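Local atomic coordinates of GDSL-like Lipase/Acylhydrolase family protein (Neisseria meningitidis, PDB entry 4K7J), a protein that removes O-acetyl groups from peptidoglycan, acting as an esterase of the SGNH (GDSL-like) hydrolase family that works through a catalytic triad. Residues T262-L267 / M311-V315; V270-R274 / Q318-M322. All blocks are in the same frame, centred on the assembly; numbering follows the deposited sequence.

Contact 1: residues T262-L267 / M311-V315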
ATOM      1  N   THR A 262      -9.375 -18.103   8.753  1.00 19.18           N
ATOM      2  CA  THR A 262      -8.755 -17.027   7.988  1.00 21.93           C
ATOM      3  C   THR A 262      -9.819 -16.228   7.243  1.00 20.21           C
ATOM      4  O   THR A 262      -9.824 -14.993   7.286  1.00 20.89           O
ATOM      5  CB  THR A 262      -7.717 -17.565   6.990  1.00 21.56           C
ATOM      6  OG1 THR A 262      -6.750 -18.359   7.690  1.00 18.96           O
ATOM      7  CG2 THR A 262      -7.013 -16.405   6.272  1.00 18.14           C
ATOM      8  N   GLU A 263     -10.734 -16.941   6.592  1.00 21.13           N
ATOM      9  CA  GLU A 263     -11.848 -16.312   5.871  1.00 20.61           C
ATOM     10  C   GLU A 263     -12.663 -15.365   6.755  1.00 17.37           C
ATOM     11  O   GLU A 263     -13.026 -14.267   6.332  1.00 21.30           O
ATOM     12  CB  GLU A 263     -12.760 -17.388   5.264  1.00 16.37           C
ATOM     13  CG  GLU A 263     -13.936 -16.859   4.442  1.00 21.39           C
ATOM     14  CD  GLU A 263     -14.509 -17.917   3.488  1.00 27.67           C
ATOM     15  OE1 GLU A 263     -13.899 -19.001   3.351  1.00 34.58           O
ATOM     16  OE2 GLU A 263     -15.563 -17.666   2.873  1.00 31.11           O
ATOM     17  N   GLN A 264     -12.961 -15.790   7.981  1.00 18.03           N
ATOM     18  CA  GLN A 264     -13.725 -14.945   8.895  1.00 24.65           C
ATOM     19  C   GLN A 264     -12.939 -13.690   9.272  1.00 25.44           C
ATOM     20  O   GLN A 264     -13.506 -12.601   9.387  1.00 16.94           O
ATOM     21  CB  GLN A 264     -14.124 -15.707  10.165  1.00 27.08           C
ATOM     22  CG  GLN A 264     -15.220 -15.004  10.963  1.00 42.85           C
ATOM     23  CD  GLN A 264     -15.612 -15.754  12.227  1.00 65.56           C
ATOM     24  OE1 GLN A 264     -14.774 -16.390  12.873  1.00 66.94           O
ATOM     25  NE2 GLN A 264     -16.894 -15.684  12.586  1.00 62.72           N
ATOM     26  N   LYS A 265     -11.630 -13.843   9.458  1.00 20.66           N
ATOM     27  CA  LYS A 265     -10.786 -12.693   9.782  1.00 20.96           C
ATOM     28  C   LYS A 265     -10.724 -11.726   8.621  1.00 18.83           C
ATOM     29  O   LYS A 265     -10.795 -10.512   8.808  1.00 19.34           O
ATOM     30  CB  LYS A 265      -9.390 -13.139  10.211  1.00 19.25           C
ATOM     31  CG  LYS A 265      -9.391 -13.708  11.614  1.00 29.77           C
ATOM     32  CD  LYS A 265      -8.022 -14.153  12.070  1.00 31.95           C
ATOM     33  CE  LYS A 265      -8.092 -14.703  13.496  1.00 39.13           C
ATOM     34  NZ  LYS A 265      -6.729 -14.990  14.039  1.00 44.96           N
ATOM     35  N   TRP A 266     -10.625 -12.267   7.412  1.00 19.77           N
ATOM     36  CA  TRP A 266     -10.609 -11.431   6.215  1.00 18.14           C
ATOM     37  C   TRP A 266     -11.915 -10.648   6.085  1.00 16.74           C
ATOM     38  O   TRP A 266     -11.902  -9.437   5.863  1.00 20.39           O
ATOM     39  CB  TRP A 266     -10.358 -12.282   4.965  1.00 15.03           C
ATOM     40  CG  TRP A 266      -8.904 -12.508   4.675  1.00 16.35           C
ATOM     41  CD1 TRP A 266      -7.989 -13.152   5.467  1.00 15.96           C
ATOM     42  CD2 TRP A 266      -8.198 -12.098   3.499  1.00 18.15           C
ATOM     43  NE1 TRP A 266      -6.754 -13.152   4.852  1.00 14.50           N
ATOM     44  CE2 TRP A 266      -6.858 -12.507   3.648  1.00 14.90           C
ATOM     45  CE3 TRP A 266      -8.567 -11.401   2.341  1.00 17.09           C
ATOM     46  CZ2 TRP A 266      -5.888 -12.256   2.672  1.00 17.10           C
ATOM     47  CZ3 TRP A 266      -7.601 -11.158   1.375  1.00 16.36           C
ATOM     48  CH2 TRP A 266      -6.281 -11.583   1.550  1.00 16.65           C
ATOM     49  N   LEU A 267     -13.044 -11.333   6.229  1.00 18.30           N
ATOM     50  CA  LEU A 267     -14.342 -10.652   6.191  1.00 22.03           C
ATOM     51  C   LEU A 267     -14.438  -9.565   7.259  1.00 19.36           C
ATOM     52  O   LEU A 267     -14.914  -8.476   6.989  1.00 21.84           O
ATOM     53  CB  LEU A 267     -15.479 -11.661   6.372  1.00 23.32           C
ATOM     54  CG  LEU A 267     -15.638 -12.574   5.156  1.00 32.66           C
ATOM     55  CD1 LEU A 267     -16.353 -13.878   5.507  1.00 33.68           C
ATOM     56  CD2 LEU A 267     -16.369 -11.820   4.049  1.00 24.38           C
ATOM     57  N   MET A 311     -10.517 -18.580  -1.264  1.00 17.07           N
ATOM     58  CA  MET A 311     -11.008 -17.854  -0.111  1.00 20.63           C
ATOM     59  C   MET A 311     -11.048 -16.368  -0.429  1.00 18.39           C
ATOM     60  O   MET A 311     -12.032 -15.690  -0.120  1.00 19.83           O
ATOM     61  CB  MET A 311     -10.119 -18.090   1.109  1.00 17.45           C
ATOM     62  CG  MET A 311     -10.508 -17.197   2.278  1.00 23.59           C
ATOM     63  SD  MET A 311      -9.164 -17.034   3.443  1.00 31.36           S
ATOM     64  CE  MET A 311      -8.107 -15.922   2.515  1.00 23.20           C
ATOM     65  N   GLN A 312      -9.985 -15.868  -1.062  1.00 18.06           N
ATOM     66  CA  GLN A 312      -9.902 -14.440  -1.378  1.00 17.42           C
ATOM     67  C   GLN A 312     -11.066 -13.973  -2.232  1.00 20.28           C
ATOM     68  O   GLN A 312     -11.634 -12.902  -1.991  1.00 15.11           O
ATOM     69  CB  GLN A 312      -8.589 -14.104  -2.083  1.00 11.38           C
ATOM     70  CG  GLN A 312      -7.357 -14.296  -1.221  1.00 15.01           C
ATOM     71  CD  GLN A 312      -6.076 -13.948  -1.957  1.00 18.05           C
ATOM     72  OE1 GLN A 312      -5.662 -14.659  -2.857  1.00 15.86           O
ATOM     73  NE2 GLN A 312      -5.455 -12.835  -1.582  1.00 18.88           N
ATOM     74  N   ARG A 313     -11.412 -14.764  -3.243  1.00 13.09           N
ATOM     75  CA  ARG A 313     -12.539 -14.417  -4.092  1.00 16.84           C
ATOM     76  C   ARG A 313     -13.881 -14.466  -3.351  1.00 16.61           C
ATOM     77  O   ARG A 313     -14.705 -13.580  -3.518  1.00 17.71           O
ATOM     78  CB  ARG A 313     -12.574 -15.277  -5.363  1.00 20.69           C
ATOM     79  CG  ARG A 313     -13.614 -14.797  -6.343  1.00 18.37           C
ATOM     80  CD  ARG A 313     -13.900 -15.831  -7.406  1.00 24.96           C
ATOM     81  NE  ARG A 313     -12.853 -15.877  -8.416  1.00 26.36           N
ATOM     82  CZ  ARG A 313     -12.777 -15.044  -9.449  1.00 26.56           C
ATOM     83  NH1 ARG A 313     -13.686 -14.092  -9.607  1.00 25.09           N
ATOM     84  NH2 ARG A 313     -11.787 -15.159 -10.321  1.00 27.66           N
ATOM     85  N   ARG A 314     -14.092 -15.475  -2.511  1.00 18.44           N
ATOM     86  CA  ARG A 314     -15.304 -15.516  -1.681  1.00 16.09           C
ATOM     87  C   ARG A 314     -15.421 -14.283  -0.779  1.00 16.99           C
ATOM     88  O   ARG A 314     -16.501 -13.716  -0.620  1.00 15.64           O
ATOM     89  CB  ARG A 314     -15.325 -16.763  -0.797  1.00 17.83           C
ATOM     90  CG  ARG A 314     -15.606 -18.062  -1.515  1.00 19.33           C
ATOM     91  CD  ARG A 314     -15.993 -19.165  -0.515  1.00 21.65           C
ATOM     92  NE  ARG A 314     -14.934 -19.503   0.441  1.00 19.98           N
ATOM     93  CZ  ARG A 314     -13.900 -20.282   0.148  1.00 19.88           C
ATOM     94  NH1 ARG A 314     -13.782 -20.792  -1.067  1.00 22.02           N
ATOM     95  NH2 ARG A 314     -12.985 -20.552   1.063  1.00 18.83           N
ATOM     96  N   VAL A 315     -14.304 -13.871  -0.187  1.00 15.75           N
ATOM     97  CA  VAL A 315     -14.299 -12.672   0.661  1.00 15.74           C
ATOM     98  C   VAL A 315     -14.702 -11.433  -0.134  1.00 19.54           C
ATOM     99  O   VAL A 315     -15.528 -10.625   0.324  1.00 19.88           O
ATOM    100  CB  VAL A 315     -12.917 -12.435   1.317  1.00 16.95           C
ATOM    101  CG1 VAL A 315     -12.848 -11.036   1.938  1.00 18.20           C
ATOM    102  CG2 VAL A 315     -12.638 -13.508   2.361  1.00 17.63           C
TER
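Two helices, represented by 262-267 and 311-315, run in the same general direction, their local axes 9.8 Å apart at closest approach and crossing at -37°. The CA atoms pair in step one turn apart: E263 with M311 at 6.2 Å and L267 with V315 at 5.9 Å. The heart of the interface is a Met-aromatic contact. M311 lays its CE over the five-membered ring of W266, 3.8 Å from the centroid and almost on the ring normal, a CH-pi contact, while its SD lies obliquely at 4.7 Å from the same centroid and 3.6 Å from T262 CG2. Apolar packing continues one turn on: V315 CG2 meets W266 CB at 3.7 Å, and V315 CG1 lies at the indole edge and 4.2 Å from L267 CD2. Polar chemistry borders this core. The carboxylate of E263 forms a salt bridge with R314, in which OE1 accepts from NH2 (2.9 Å) and, weakly, from NE (3.1 Å), and OE2 also accepts from NE (3.1 Å). Q312 NE2 comes within 3.5 Å of W266 CH2, but its side-chain amide is engaged by hydrogen bonds, OE1 with A287 N and NE2 with Y247 O. Helices 259-276 and 305-318 are the successive beta-alpha-beta connections joining strands 242-246, 281-286 and 322-325 of the alpha/beta core; Q312 also touches F323, and W266 reaches L221 and Y247.

Contact 2: residues V270-R274 / Q318-M322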
ATOM      1  N   VAL A 270     -12.406  -6.523   6.113  1.00 19.17           N
ATOM      2  CA  VAL A 270     -13.120  -5.748   5.093  1.00 17.31           C
ATOM      3  C   VAL A 270     -14.236  -4.907   5.724  1.00 19.75           C
ATOM      4  O   VAL A 270     -14.393  -3.731   5.408  1.00 20.37           O
ATOM      5  CB  VAL A 270     -13.698  -6.652   3.978  1.00 21.69           C
ATOM      6  CG1 VAL A 270     -14.620  -5.857   3.057  1.00 23.13           C
ATOM      7  CG2 VAL A 270     -12.565  -7.300   3.166  1.00 17.76           C
ATOM      8  N   ARG A 271     -14.997  -5.526   6.619  1.00 18.51           N
ATOM      9  CA  ARG A 271     -16.037  -4.833   7.376  1.00 23.88           C
ATOM     10  C   ARG A 271     -15.457  -3.611   8.082  1.00 28.95           C
ATOM     11  O   ARG A 271     -15.986  -2.491   7.989  1.00 27.31           O
ATOM     12  CB  ARG A 271     -16.629  -5.787   8.418  1.00 26.64           C
ATOM     13  CG  ARG A 271     -18.049  -5.469   8.825  1.00 40.09           C
ATOM     14  CD  ARG A 271     -18.434  -6.128  10.156  1.00 43.47           C
ATOM     15  NE  ARG A 271     -17.796  -7.426  10.404  1.00 50.98           N
ATOM     16  CZ  ARG A 271     -18.035  -8.545   9.714  1.00 57.25           C
ATOM     17  NH1 ARG A 271     -18.885  -8.541   8.693  1.00 50.70           N
ATOM     18  NH2 ARG A 271     -17.405  -9.673  10.036  1.00 42.78           N
ATOM     19  N   GLN A 272     -14.349  -3.828   8.781  1.00 20.28           N
ATOM     20  CA  GLN A 272     -13.693  -2.746   9.494  1.00 20.88           C
ATOM     21  C   GLN A 272     -13.188  -1.626   8.595  1.00 19.83           C
ATOM     22  O   GLN A 272     -13.313  -0.446   8.943  1.00 23.20           O
ATOM     23  CB  GLN A 272     -12.604  -3.298  10.401  1.00 21.50           C
ATOM     24  CG  GLN A 272     -13.207  -4.048  11.576  1.00 23.14           C
ATOM     25  CD  GLN A 272     -12.185  -4.824  12.363  1.00 36.39           C
ATOM     26  OE1 GLN A 272     -11.082  -4.343  12.616  1.00 43.11           O
ATOM     27  NE2 GLN A 272     -12.543  -6.043  12.749  1.00 43.07           N
ATOM     28  N   ILE A 273     -12.644  -1.986   7.434  1.00 17.71           N
ATOM     29  CA  ILE A 273     -12.237  -0.983   6.460  1.00 17.11           C
ATOM     30  C   ILE A 273     -13.433  -0.132   6.024  1.00 20.13           C
ATOM     31  O   ILE A 273     -13.341   1.094   5.940  1.00 26.76           O
ATOM     32  CB  ILE A 273     -11.571  -1.633   5.209  1.00 12.59           C
ATOM     33  CG1 ILE A 273     -10.202  -2.224   5.574  1.00 20.30           C
ATOM     34  CG2 ILE A 273     -11.445  -0.618   4.087  1.00 16.44           C
ATOM     35  CD1 ILE A 273      -9.620  -3.166   4.502  1.00 22.02           C
ATOM     36  N   ARG A 274     -14.561  -0.786   5.766  1.00 23.91           N
ATOM     37  CA  ARG A 274     -15.773  -0.076   5.343  1.00 25.43           C
ATOM     38  C   ARG A 274     -16.302   0.851   6.428  1.00 21.11           C
ATOM     39  O   ARG A 274     -16.692   1.975   6.140  1.00 24.46           O
ATOM     40  CB  ARG A 274     -16.867  -1.054   4.920  1.00 28.67           C
ATOM     41  CG  ARG A 274     -16.546  -1.830   3.659  1.00 29.60           C
ATOM     42  CD  ARG A 274     -17.816  -2.389   3.037  1.00 28.75           C
ATOM     43  NE  ARG A 274     -17.541  -3.091   1.784  1.00 28.34           N
ATOM     44  CZ  ARG A 274     -17.201  -2.477   0.655  1.00 32.65           C
ATOM     45  NH1 ARG A 274     -17.089  -1.152   0.636  1.00 30.26           N
ATOM     46  NH2 ARG A 274     -16.971  -3.178  -0.454  1.00 23.70           N
ATOM     47  N   GLN A 318     -18.580 -11.698  -0.847  1.00 16.93           N
ATOM     48  CA  GLN A 318     -19.366 -11.498   0.360  0.51 17.86           C
ATOM     49  C   GLN A 318     -19.183 -10.087   0.914  1.00 21.58           C
ATOM     50  O   GLN A 318     -20.117  -9.509   1.449  1.00 24.34           O
ATOM     51  CB  GLN A 318     -19.065 -12.587   1.402  0.51 20.21           C
ATOM     52  CG  GLN A 318     -19.756 -13.915   1.060  0.51 17.88           C
ATOM     53  CD  GLN A 318     -19.219 -15.111   1.825  0.51 25.39           C
ATOM     54  OE1 GLN A 318     -18.773 -14.991   2.970  0.51 25.18           O
ATOM     55  NE2 GLN A 318     -19.278 -16.283   1.197  0.51 15.07           N
ATOM     56  N   GLY A 319     -17.994  -9.518   0.748  1.00 17.76           N
ATOM     57  CA  GLY A 319     -17.756  -8.145   1.190  1.00 20.23           C
ATOM     58  C   GLY A 319     -18.126  -7.105   0.147  1.00 22.69           C
ATOM     59  O   GLY A 319     -17.938  -5.905   0.364  1.00 23.52           O
ATOM     60  N   GLN A 320     -18.654  -7.570  -0.982  1.00 21.09           N
ATOM     61  CA  GLN A 320     -19.011  -6.709  -2.117  1.00 23.51           C
ATOM     62  C   GLN A 320     -17.889  -5.810  -2.602  1.00 25.18           C
ATOM     63  O   GLN A 320     -18.112  -4.641  -2.928  1.00 25.81           O
ATOM     64  CB  GLN A 320     -20.251  -5.869  -1.799  1.00 24.32           C
ATOM     65  CG  GLN A 320     -21.505  -6.717  -1.608  1.00 23.90           C
ATOM     66  CD  GLN A 320     -22.648  -5.933  -0.992  1.00 40.63           C
ATOM     67  OE1 GLN A 320     -22.644  -4.703  -0.992  1.00 39.37           O
ATOM     68  NE2 GLN A 320     -23.628  -6.645  -0.452  1.00 42.83           N
ATOM     69  N   THR A 321     -16.685  -6.361  -2.666  1.00 18.30           N
ATOM     70  CA  THR A 321     -15.533  -5.602  -3.121  1.00 18.82           C
ATOM     71  C   THR A 321     -15.240  -5.949  -4.578  1.00 20.12           C
ATOM     72  O   THR A 321     -15.945  -6.754  -5.189  1.00 23.41           O
ATOM     73  CB  THR A 321     -14.291  -5.937  -2.272  1.00 16.82           C
ATOM     74  OG1 THR A 321     -13.663  -7.112  -2.791  1.00 17.92           O
ATOM     75  CG2 THR A 321     -14.697  -6.196  -0.831  1.00 15.04           C
ATOM     76  N   MET A 322     -14.209  -5.331  -5.136  1.00 16.01           N
ATOM     77  CA  MET A 322     -13.693  -5.749  -6.430  1.00 17.24           C
ATOM     78  C   MET A 322     -12.636  -6.823  -6.199  1.00 20.72           C
ATOM     79  O   MET A 322     -12.074  -6.904  -5.107  1.00 19.14           O
ATOM     80  CB  MET A 322     -13.097  -4.567  -7.175  1.00 18.38           C
ATOM     81  CG  MET A 322     -14.152  -3.566  -7.647  1.00 21.09           C
ATOM     82  SD  MET A 322     -13.406  -2.073  -8.315  1.00 22.89           S
ATOM     83  CE  MET A 322     -12.769  -1.323  -6.813  1.00 25.12           C
TER
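A Schellman motif ends helix 305-318 here, with Q320 taking positive phi (53°), and the turn leads into strand 322-325 of the alpha/beta fold beside helix 259-276. Along that helix, V270 makes the first contact: its CG1 lies 3.9 Å from T321 CG2 and 4.3 Å from G319 O. V270 and G319 are also the nearest backbone pair, with CA atoms 6.5 Å apart. A beta carbon on G319 would point at V270 and come only about 3.1 Å from CG1, so the bare glycine suits the close approach. V270 additionally packs on V315 and on I282 of strand 281-286. One turn later, R274 extends its side chain across the gap to the turn, resting on I282 as it goes. R274 NH2 lies 3.8 Å from T321 CG2. Q320 O is just 3.1 Å from R274 NH2, yet the angle is too poor for a hydrogen bond. The carbonyl of G319 is the true acceptor: its O receives both R274 NE (3.2 Å) and R274 NH2 (3.0 Å).

In the fold
Contacts 1 and 2 share helix 259-276, with their centres 10 Å apart; its partner is helix 305-318 in contact 1 and the turn that ends that helix in contact 2. Contact 1 is a buried helix-helix interface of 434 Å², with aromatic and aliphatic packing and a charge pair at its margin. Contact 2, with 160 Å² and only partly buried, comes where helix 305-318 has given way to a loop, so an arginine meets backbone carbonyl oxygen instead of a carboxylate. The two contacts touch: V315 CG1 packs 3.9 Å from V270 CG2, and L267 CD1 lies 3.7 Å from Q318 OE1. The segments alternate along the chain, as expected where two consecutive crossover helices lie side by side.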